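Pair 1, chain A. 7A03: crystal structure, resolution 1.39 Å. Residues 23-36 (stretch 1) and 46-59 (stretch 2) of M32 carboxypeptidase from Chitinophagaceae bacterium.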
# COMPACT_ATOMS: atom_id res chain seq x y z
N ASP A 23 9.84 -7.20 -19.53
CA ASP A 23 10.95 -8.10 -19.22
C ASP A 23 12.08 -7.35 -18.51
O ASP A 23 12.63 -7.85 -17.52
CB ASP A 23 11.50 -8.73 -20.50
CG ASP A 23 10.59 -9.77 -21.08
OD1 ASP A 23 9.67 -10.24 -20.36
OD2 ASP A 23 10.78 -10.15 -22.25
N VAL A 24 12.43 -6.17 -19.02
CA VAL A 24 13.46 -5.38 -18.35
C VAL A 24 13.02 -4.98 -16.94
O VAL A 24 13.80 -5.05 -15.98
CB VAL A 24 13.86 -4.15 -19.18
CG1 VAL A 24 14.98 -3.40 -18.48
CG2 VAL A 24 14.31 -4.57 -20.58
N ARG A 25 11.77 -4.53 -16.80
CA ARG A 25 11.32 -4.06 -15.48
C ARG A 25 11.26 -5.20 -14.48
O ARG A 25 11.61 -5.03 -13.30
CB ARG A 25 9.98 -3.34 -15.61
CG ARG A 25 10.06 -2.06 -16.43
CD ARG A 25 9.07 -0.99 -15.99
NE ARG A 25 9.19 0.20 -16.84
CZ ARG A 25 10.03 1.21 -16.61
NH1 ARG A 25 10.83 1.19 -15.56
NH2 ARG A 25 10.07 2.25 -17.45
N ASN A 26 10.89 -6.39 -14.94
CA ASN A 26 10.88 -7.53 -14.03
C ASN A 26 12.29 -8.01 -13.70
O ASN A 26 12.53 -8.48 -12.59
CB ASN A 26 10.01 -8.64 -14.61
CG ASN A 26 8.54 -8.32 -14.49
OD1 ASN A 26 8.06 -7.97 -13.40
ND2 ASN A 26 7.81 -8.41 -15.59
N ALA A 27 13.24 -7.86 -14.63
CA ALA A 27 14.63 -8.13 -14.28
C ALA A 27 15.09 -7.19 -13.17
O ALA A 27 15.77 -7.60 -12.23
CB ALA A 27 15.53 -7.97 -15.51
N ILE A 28 14.71 -5.91 -13.28
CA ILE A 28 14.99 -4.95 -12.22
C ILE A 28 14.39 -5.42 -10.90
O ILE A 28 15.03 -5.35 -9.84
CB ILE A 28 14.48 -3.55 -12.62
CG1 ILE A 28 15.27 -3.01 -13.82
CG2 ILE A 28 14.53 -2.60 -11.45
CD1 ILE A 28 14.58 -1.82 -14.47
N ALA A 29 13.14 -5.90 -10.95
CA ALA A 29 12.49 -6.44 -9.75
C ALA A 29 13.26 -7.61 -9.14
O ALA A 29 13.35 -7.71 -7.92
CB ALA A 29 11.04 -6.81 -10.04
N VAL A 30 13.81 -8.50 -9.98
CA VAL A 30 14.62 -9.61 -9.46
C VAL A 30 15.85 -9.07 -8.72
O VAL A 30 16.19 -9.52 -7.61
CB VAL A 30 15.04 -10.58 -10.59
CG1 VAL A 30 15.94 -11.67 -10.04
CG2 VAL A 30 13.82 -11.21 -11.25
N LEU A 31 16.53 -8.10 -9.34
CA LEU A 31 17.70 -7.51 -8.70
C LEU A 31 17.34 -6.81 -7.39
O LEU A 31 18.09 -6.87 -6.41
CB LEU A 31 18.42 -6.57 -9.68
CG LEU A 31 19.51 -7.23 -10.52
CD1 LEU A 31 18.96 -8.34 -11.42
CD2 LEU A 31 20.26 -6.15 -11.33
N GLY A 32 16.17 -6.17 -7.33
CA GLY A 32 15.78 -5.50 -6.09
C GLY A 32 15.35 -6.48 -5.01
O GLY A 32 15.60 -6.27 -3.81
N TRP A 33 14.74 -7.60 -5.43
CA TRP A 33 14.36 -8.63 -4.48
C TRP A 33 15.61 -9.24 -3.86
O TRP A 33 15.70 -9.38 -2.63
CB TRP A 33 13.54 -9.70 -5.20
CG TRP A 33 13.33 -10.94 -4.39
CD1 TRP A 33 12.35 -11.17 -3.47
CD2 TRP A 33 14.14 -12.13 -4.40
NE1 TRP A 33 12.49 -12.42 -2.91
CE2 TRP A 33 13.58 -13.03 -3.48
CE3 TRP A 33 15.27 -12.53 -5.13
CZ2 TRP A 33 14.12 -14.31 -3.24
CZ3 TRP A 33 15.81 -13.78 -4.89
CH2 TRP A 33 15.24 -14.66 -3.96
N ASP A 34 16.60 -9.54 -4.71
CA ASP A 34 17.84 -10.10 -4.19
C ASP A 34 18.57 -9.10 -3.31
O ASP A 34 19.15 -9.47 -2.28
CB ASP A 34 18.70 -10.56 -5.37
CG ASP A 34 20.04 -11.08 -4.92
OD1 ASP A 34 20.10 -12.24 -4.44
OD2 ASP A 34 21.02 -10.31 -5.05
N GLN A 35 18.50 -7.81 -3.68
CA GLN A 35 19.08 -6.76 -2.86
C GLN A 35 18.53 -6.79 -1.45
O GLN A 35 19.27 -6.52 -0.49
CB GLN A 35 18.76 -5.42 -3.52
CG GLN A 35 19.30 -4.17 -2.85
CD GLN A 35 19.09 -2.96 -3.77
OE1 GLN A 35 17.96 -2.65 -4.13
NE2 GLN A 35 20.17 -2.31 -4.16
N GLU A 36 17.24 -7.12 -1.30
CA GLU A 36 16.65 -7.18 0.04
C GLU A 36 16.84 -8.52 0.74
O GLU A 36 16.62 -8.60 1.96
CB GLU A 36 15.15 -6.88 -0.03
CG GLU A 36 14.82 -5.46 -0.52
CD GLU A 36 15.42 -4.38 0.36
OE1 GLU A 36 15.33 -4.50 1.61
OE2 GLU A 36 15.99 -3.41 -0.18
N PHE A 46 27.77 -2.22 -6.74
CA PHE A 46 27.61 -2.66 -8.11
C PHE A 46 26.15 -2.98 -8.39
O PHE A 46 25.67 -2.74 -9.51
CB PHE A 46 28.49 -3.89 -8.41
CG PHE A 46 29.88 -3.54 -8.84
CD1 PHE A 46 30.11 -3.01 -10.10
CD2 PHE A 46 30.96 -3.71 -7.98
CE1 PHE A 46 31.39 -2.69 -10.52
CE2 PHE A 46 32.25 -3.39 -8.38
CZ PHE A 46 32.47 -2.88 -9.67
N ARG A 47 25.43 -3.46 -7.37
CA ARG A 47 24.03 -3.79 -7.59
C ARG A 47 23.24 -2.53 -7.90
O ARG A 47 22.43 -2.52 -8.84
CB ARG A 47 23.45 -4.55 -6.39
CG ARG A 47 21.91 -4.71 -6.43
CD ARG A 47 21.42 -5.49 -7.64
NE ARG A 47 22.13 -6.75 -7.72
CZ ARG A 47 21.82 -7.82 -6.99
NH1 ARG A 47 20.78 -7.80 -6.14
NH2 ARG A 47 22.58 -8.90 -7.09
N GLY A 48 23.57 -1.43 -7.21
CA GLY A 48 22.86 -0.19 -7.50
C GLY A 48 23.13 0.26 -8.92
O GLY A 48 22.20 0.63 -9.67
N GLN A 49 24.39 0.15 -9.34
CA GLN A 49 24.76 0.56 -10.68
C GLN A 49 24.00 -0.27 -11.69
O GLN A 49 23.46 0.26 -12.68
CB GLN A 49 26.26 0.36 -10.84
CG GLN A 49 26.80 0.68 -12.20
CD GLN A 49 28.30 0.54 -12.24
OE1 GLN A 49 29.02 1.34 -11.63
NE2 GLN A 49 28.79 -0.48 -12.93
N GLN A 50 23.87 -1.57 -11.42
CA GLN A 50 23.24 -2.43 -12.41
C GLN A 50 21.76 -2.11 -12.51
O GLN A 50 21.23 -2.01 -13.63
CB GLN A 50 23.53 -3.90 -12.10
CG GLN A 50 25.00 -4.24 -12.38
CD GLN A 50 25.50 -5.46 -11.62
OE1 GLN A 50 24.73 -6.16 -10.97
NE2 GLN A 50 26.81 -5.71 -11.71
N ILE A 51 21.12 -1.84 -11.37
CA ILE A 51 19.71 -1.48 -11.42
C ILE A 51 19.53 -0.19 -12.21
O ILE A 51 18.65 -0.09 -13.09
CB ILE A 51 19.11 -1.40 -10.01
CG1 ILE A 51 18.95 -2.81 -9.43
CG2 ILE A 51 17.76 -0.62 -10.07
CD1 ILE A 51 18.72 -2.87 -7.91
N THR A 52 20.43 0.79 -11.99
CA THR A 52 20.30 2.07 -12.68
C THR A 52 20.45 1.88 -14.17
O THR A 52 19.65 2.40 -14.96
CB THR A 52 21.33 3.06 -12.12
OG1 THR A 52 21.00 3.32 -10.75
CG2 THR A 52 21.32 4.38 -12.90
N THR A 53 21.39 1.02 -14.59
CA THR A 53 21.57 0.84 -16.02
C THR A 53 20.31 0.27 -16.64
O THR A 53 19.79 0.80 -17.64
CB THR A 53 22.80 -0.03 -16.26
OG1 THR A 53 23.96 0.81 -16.08
CG2 THR A 53 22.81 -0.61 -17.67
N LEU A 54 19.72 -0.73 -15.97
CA LEU A 54 18.52 -1.34 -16.53
C LEU A 54 17.36 -0.35 -16.51
O LEU A 54 16.57 -0.31 -17.46
CB LEU A 54 18.17 -2.61 -15.76
CG LEU A 54 19.06 -3.84 -15.91
CD1 LEU A 54 18.45 -4.96 -15.11
CD2 LEU A 54 19.16 -4.24 -17.36
N SER A 55 17.28 0.48 -15.46
CA SER A 55 16.17 1.42 -15.37
C SER A 55 16.26 2.41 -16.52
O SER A 55 15.24 2.70 -17.17
CB SER A 55 16.18 2.14 -14.02
OG SER A 55 15.99 1.22 -12.95
N THR A 56 17.48 2.86 -16.83
CA THR A 56 17.65 3.79 -17.93
C THR A 56 17.22 3.13 -19.22
O THR A 56 16.46 3.72 -20.00
CB THR A 56 19.10 4.28 -18.00
OG1 THR A 56 19.42 4.98 -16.80
CG2 THR A 56 19.32 5.20 -19.18
N ILE A 57 17.61 1.86 -19.42
CA ILE A 57 17.21 1.17 -20.64
C ILE A 57 15.69 1.08 -20.72
O ILE A 57 15.09 1.37 -21.77
CB ILE A 57 17.89 -0.21 -20.73
CG1 ILE A 57 19.38 -0.05 -21.04
CG2 ILE A 57 17.19 -1.11 -21.77
CD1 ILE A 57 20.18 -1.32 -20.79
N ALA A 58 15.04 0.72 -19.60
CA ALA A 58 13.59 0.58 -19.64
C ALA A 58 12.96 1.90 -20.02
O ALA A 58 12.02 1.95 -20.83
CB ALA A 58 13.04 0.13 -18.29
N HIS A 59 13.51 3.00 -19.48
CA HIS A 59 12.92 4.30 -19.74
C HIS A 59 13.10 4.67 -21.20
O HIS A 59 12.17 5.18 -21.85
CB HIS A 59 13.55 5.33 -18.81
CG HIS A 59 13.02 6.71 -18.98
ND1 HIS A 59 11.89 7.17 -18.33
CD2 HIS A 59 13.45 7.74 -19.76
CE1 HIS A 59 11.66 8.42 -18.69
NE2 HIS A 59 12.59 8.79 -19.55
O HOH W 1 12.67 3.14 -15.82

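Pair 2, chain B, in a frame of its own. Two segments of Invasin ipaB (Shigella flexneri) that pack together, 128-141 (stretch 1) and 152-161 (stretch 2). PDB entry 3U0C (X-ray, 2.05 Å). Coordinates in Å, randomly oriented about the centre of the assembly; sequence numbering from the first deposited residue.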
# COMPACT_ATOMS: atom_id res chain seq x y z
N ASP B 128 -22.53 20.85 -4.02
CA ASP B 128 -23.96 20.88 -4.24
C ASP B 128 -24.69 21.52 -3.06
O ASP B 128 -25.69 22.25 -3.23
CB ASP B 128 -24.50 19.48 -4.47
CG ASP B 128 -25.84 19.49 -5.13
OD1 ASP B 128 -25.93 20.05 -6.24
OD2 ASP B 128 -26.81 18.98 -4.53
N LEU B 129 -24.21 21.23 -1.86
CA LEU B 129 -24.79 21.86 -0.68
C LEU B 129 -24.41 23.33 -0.63
O LEU B 129 -25.09 24.12 -0.00
CB LEU B 129 -24.32 21.15 0.57
CG LEU B 129 -24.94 19.78 0.73
CD1 LEU B 129 -24.01 18.84 1.49
CD2 LEU B 129 -26.30 19.91 1.41
N GLU B 130 -23.32 23.71 -1.29
CA GLU B 130 -22.92 25.10 -1.32
C GLU B 130 -23.85 25.86 -2.24
O GLU B 130 -24.14 27.03 -2.01
CB GLU B 130 -21.47 25.26 -1.78
CG GLU B 130 -20.43 24.88 -0.73
CD GLU B 130 -19.01 25.12 -1.20
OE1 GLU B 130 -18.81 25.33 -2.42
OE2 GLU B 130 -18.09 25.08 -0.34
N ASN B 131 -24.30 25.19 -3.30
CA ASN B 131 -25.27 25.76 -4.22
C ASN B 131 -26.62 26.03 -3.57
O ASN B 131 -27.15 27.14 -3.64
CB ASN B 131 -25.44 24.85 -5.43
CG ASN B 131 -24.23 24.86 -6.32
OD1 ASN B 131 -23.42 25.78 -6.23
ND2 ASN B 131 -24.09 23.84 -7.18
N LYS B 132 -27.18 25.00 -2.93
CA LYS B 132 -28.47 25.14 -2.29
C LYS B 132 -28.48 26.30 -1.29
O LYS B 132 -29.41 27.09 -1.26
CB LYS B 132 -28.87 23.83 -1.63
CG LYS B 132 -29.08 22.71 -2.64
CD LYS B 132 -29.48 21.41 -1.96
CE LYS B 132 -29.57 20.28 -2.97
NZ LYS B 132 -30.22 19.09 -2.36
N ILE B 133 -27.42 26.40 -0.49
CA ILE B 133 -27.22 27.50 0.44
C ILE B 133 -27.11 28.86 -0.24
O ILE B 133 -27.73 29.82 0.22
CB ILE B 133 -25.96 27.27 1.32
CG1 ILE B 133 -26.19 26.12 2.30
CG2 ILE B 133 -25.58 28.55 2.06
CD1 ILE B 133 -24.92 25.58 2.90
N ASN B 134 -26.35 28.97 -1.32
CA ASN B 134 -26.25 30.27 -1.99
C ASN B 134 -27.56 30.65 -2.66
O ASN B 134 -28.02 31.79 -2.57
CB ASN B 134 -25.09 30.32 -2.98
CG ASN B 134 -23.73 30.23 -2.29
OD1 ASN B 134 -23.61 29.67 -1.19
ND2 ASN B 134 -22.69 30.79 -2.93
N GLN B 135 -28.16 29.67 -3.31
CA GLN B 135 -29.47 29.82 -3.91
C GLN B 135 -30.43 30.36 -2.87
O GLN B 135 -31.06 31.40 -3.08
CB GLN B 135 -29.97 28.47 -4.39
CG GLN B 135 -29.19 27.89 -5.54
CD GLN B 135 -29.71 26.54 -5.90
OE1 GLN B 135 -30.31 25.85 -5.04
NE2 GLN B 135 -29.50 26.12 -7.15
N ILE B 136 -30.55 29.64 -1.76
CA ILE B 136 -31.48 30.03 -0.72
C ILE B 136 -31.10 31.39 -0.12
O ILE B 136 -31.98 32.21 0.16
CB ILE B 136 -31.58 28.98 0.37
CG1 ILE B 136 -32.75 29.28 1.29
CG2 ILE B 136 -30.31 28.94 1.19
CD1 ILE B 136 -33.01 28.21 2.28
N GLN B 137 -29.80 31.63 0.03
CA GLN B 137 -29.34 32.88 0.62
C GLN B 137 -29.74 34.06 -0.26
O GLN B 137 -30.25 35.06 0.23
CB GLN B 137 -27.83 32.86 0.91
CG GLN B 137 -27.49 32.20 2.25
CD GLN B 137 -25.99 32.12 2.57
OE1 GLN B 137 -25.14 32.43 1.74
NE2 GLN B 137 -25.68 31.67 3.78
N THR B 138 -29.53 33.92 -1.57
CA THR B 138 -29.99 34.92 -2.53
C THR B 138 -31.50 35.11 -2.41
O THR B 138 -32.00 36.24 -2.36
CB THR B 138 -29.70 34.51 -3.98
OG1 THR B 138 -28.30 34.63 -4.26
CG2 THR B 138 -30.49 35.40 -4.91
N ARG B 139 -32.23 34.00 -2.37
CA ARG B 139 -33.69 34.05 -2.26
C ARG B 139 -34.16 34.73 -0.97
O ARG B 139 -35.18 35.42 -0.96
CB ARG B 139 -34.27 32.63 -2.33
CG ARG B 139 -35.79 32.58 -2.24
CD ARG B 139 -36.37 31.18 -2.39
NE ARG B 139 -37.83 31.19 -2.32
CZ ARG B 139 -38.59 30.14 -2.61
NH1 ARG B 139 -38.04 29.00 -2.97
NH2 ARG B 139 -39.91 30.24 -2.52
N LEU B 140 -33.41 34.56 0.11
CA LEU B 140 -33.76 35.16 1.39
C LEU B 140 -33.46 36.65 1.41
O LEU B 140 -34.14 37.40 2.11
CB LEU B 140 -32.99 34.50 2.54
CG LEU B 140 -33.48 33.18 3.14
CD1 LEU B 140 -32.32 32.52 3.87
CD2 LEU B 140 -34.67 33.38 4.07
N SER B 141 -32.44 37.08 0.69
CA SER B 141 -32.12 38.50 0.66
C SER B 141 -33.25 39.27 0.01
O SER B 141 -33.64 40.34 0.48
CB SER B 141 -30.84 38.75 -0.13
OG SER B 141 -31.10 38.69 -1.51
N LYS B 152 -39.45 29.87 7.29
CA LYS B 152 -39.22 28.51 6.82
C LYS B 152 -37.90 28.36 6.08
O LYS B 152 -37.11 27.47 6.39
CB LYS B 152 -40.39 28.05 5.96
CG LYS B 152 -40.30 26.62 5.47
CD LYS B 152 -41.54 26.24 4.65
CE LYS B 152 -41.45 24.80 4.14
NZ LYS B 152 -42.66 24.41 3.33
N LEU B 153 -37.64 29.23 5.10
CA LEU B 153 -36.36 29.25 4.39
C LEU B 153 -35.18 29.36 5.37
O LEU B 153 -34.13 28.72 5.19
CB LEU B 153 -36.29 30.39 3.38
CG LEU B 153 -37.21 30.37 2.15
CD1 LEU B 153 -37.44 31.77 1.61
CD2 LEU B 153 -36.66 29.46 1.07
N SER B 154 -35.33 30.19 6.40
CA SER B 154 -34.27 30.36 7.38
C SER B 154 -33.96 29.03 8.06
O SER B 154 -32.81 28.73 8.33
CB SER B 154 -34.66 31.41 8.43
OG SER B 154 -34.69 32.70 7.84
N ARG B 155 -35.00 28.24 8.33
CA ARG B 155 -34.87 26.92 8.92
C ARG B 155 -34.26 25.91 7.95
O ARG B 155 -33.64 24.94 8.38
CB ARG B 155 -36.22 26.40 9.41
CG ARG B 155 -36.72 27.02 10.70
CD ARG B 155 -38.04 26.39 11.15
NE ARG B 155 -38.92 26.08 10.02
CZ ARG B 155 -40.11 26.66 9.81
NH1 ARG B 155 -40.56 27.55 10.66
NH2 ARG B 155 -40.85 26.33 8.75
N GLU B 156 -34.45 26.12 6.65
CA GLU B 156 -33.87 25.23 5.66
C GLU B 156 -32.39 25.54 5.48
O GLU B 156 -31.59 24.66 5.14
CB GLU B 156 -34.55 25.41 4.30
CG GLU B 156 -36.04 25.18 4.27
CD GLU B 156 -36.59 25.39 2.87
OE1 GLU B 156 -35.77 25.65 1.95
OE2 GLU B 156 -37.82 25.30 2.68
N GLU B 157 -32.04 26.80 5.68
CA GLU B 157 -30.67 27.21 5.54
C GLU B 157 -29.84 26.75 6.73
O GLU B 157 -28.67 26.49 6.59
CB GLU B 157 -30.56 28.72 5.37
CG GLU B 157 -29.15 29.25 5.55
CD GLU B 157 -29.10 30.76 5.49
OE1 GLU B 157 -30.12 31.42 5.80
OE2 GLU B 157 -28.03 31.29 5.12
N ILE B 158 -30.44 26.66 7.91
CA ILE B 158 -29.69 26.15 9.06
C ILE B 158 -29.46 24.67 8.86
O ILE B 158 -28.45 24.12 9.30
CB ILE B 158 -30.42 26.38 10.40
CG1 ILE B 158 -31.82 25.78 10.35
CG2 ILE B 158 -30.45 27.86 10.73
CD1 ILE B 158 -32.36 25.27 11.70
N GLN B 159 -30.41 24.03 8.19
CA GLN B 159 -30.30 22.61 7.93
C GLN B 159 -29.25 22.31 6.87
O GLN B 159 -28.45 21.40 7.04
CB GLN B 159 -31.67 22.02 7.57
CG GLN B 159 -32.59 21.93 8.77
CD GLN B 159 -31.96 21.21 9.93
OE1 GLN B 159 -30.96 20.48 9.75
NE2 GLN B 159 -32.52 21.38 11.12
N LEU B 160 -29.23 23.08 5.79
CA LEU B 160 -28.24 22.85 4.74
C LEU B 160 -26.85 23.15 5.27
O LEU B 160 -25.86 22.57 4.82
CB LEU B 160 -28.52 23.72 3.52
CG LEU B 160 -29.75 23.35 2.69
CD1 LEU B 160 -30.13 24.49 1.75
CD2 LEU B 160 -29.51 22.04 1.93
N THR B 161 -26.79 24.07 6.22
CA THR B 161 -25.52 24.41 6.83
C THR B 161 -25.02 23.27 7.72
O THR B 161 -23.85 22.92 7.67
CB THR B 161 -25.62 25.73 7.59
OG1 THR B 161 -25.72 26.81 6.65
CG2 THR B 161 -24.42 25.93 8.48

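Pairs 1 and 2 each set two antiparallel helices side by side, with axes 9.3 Å apart at closest approach and 161° between their N-to-C directions in pair 1, against 9.6 Å and 158° in pair 2. Superposed on N, CA and C of 14 central residues, they agree to 0.4 Å. The buried surfaces are similar as well, 709 Å² in pair 1 and 634 Å² in pair 2.

The part of the packing most alike in the two pairs is a leucine facing an isoleucine. A:Leu54 matches B:Leu160 and A:Ile28 matches B:Ile133, with nearly coincident side-chain centres and the same rotamers, m then t, in all four residues. The contact repeats accordingly: A:Ile28 CG1 lies 3.5 Å from A:Leu54 CB, and B:Ile133 CG1 lies 3.6 Å from B:Leu160 CB. Next to it, A:Val24 matches B:Leu129. The valine reaches the leucine's base, A:Val24 CG1 to A:Leu54 CB at 4.3 Å, whereas the longer B:Leu129 meets B:Leu160 tip to tip, B:Leu129 CD2 to B:Leu160 CD2 at 3.9 Å. At A:Ala27 a lone methyl touches the leucine, CB to A:Leu54 CD1 at 4.2 Å; the matching B:Lys132 offers its own CB to B:Leu160 CD1 at 3.7 Å, while the end of its chain leads away from the other helix.

A:Ser55 and B:Thr161 also coincide. Each hydroxyl donates a hydrogen bond to the backbone of its own helix, A:Ser55 OG to A:Ile51 O at 3.0 Å and B:Thr161 OG1 to B:Glu157 O at 3.0 Å, and each lies near the CD1 of the facing isoleucine.

The pairs differ in chemistry where A:Ile51 matches B:Glu157. In pair 1 the isoleucine is a knob among A:Ile28, A:Leu31, A:Gly32 and A:Gln35, and A:Leu31 CB approaches A:Ile51 CG1 to 3.8 Å. In pair 2 an acid occupies this place, and B:Gln137, at the position of A:Gly32, supplies a polar partner: B:Gln137 NE2 donates to B:Glu157 OE2 at 2.7 Å, with a favourable angle of 159°. The aliphatic part of the glutamate still packs, B:Glu157 CB lying 4.0 Å from B:Ile136 CD1, and B:Leu140 CD1 comes as close as 3.1 Å to B:Glu157 OE1.

Further along, the arrangement is reversed: the charged link is in pair 1 and the matching place in pair 2 is apolar. In pair 1, A:Arg47 forms a salt bridge with A:Asp34; its NH1 and NH2 both donate to A:Asp34 OD2, at 2.7 and 2.9 Å. NH1 also makes a weak bond to A:Leu31 O at 2.9 Å, and A:Leu31 CG lies over one guanidinium face. The matching B:Leu153 is purely apolar, packing its CD2 3.9 Å from B:Ile136 CG1 and its CB 3.5 Å from B:Leu140 CD2. B:Arg139, at the position of A:Asp34, brings its CD within 3.9 Å of B:Leu153 CD2, though this arginine is poorly ordered. Thus one backbone frame holds a salt bridge beside an isoleucine knob in pair 1, and a leucine beside a glutamine–glutamate hydrogen bond in pair 2.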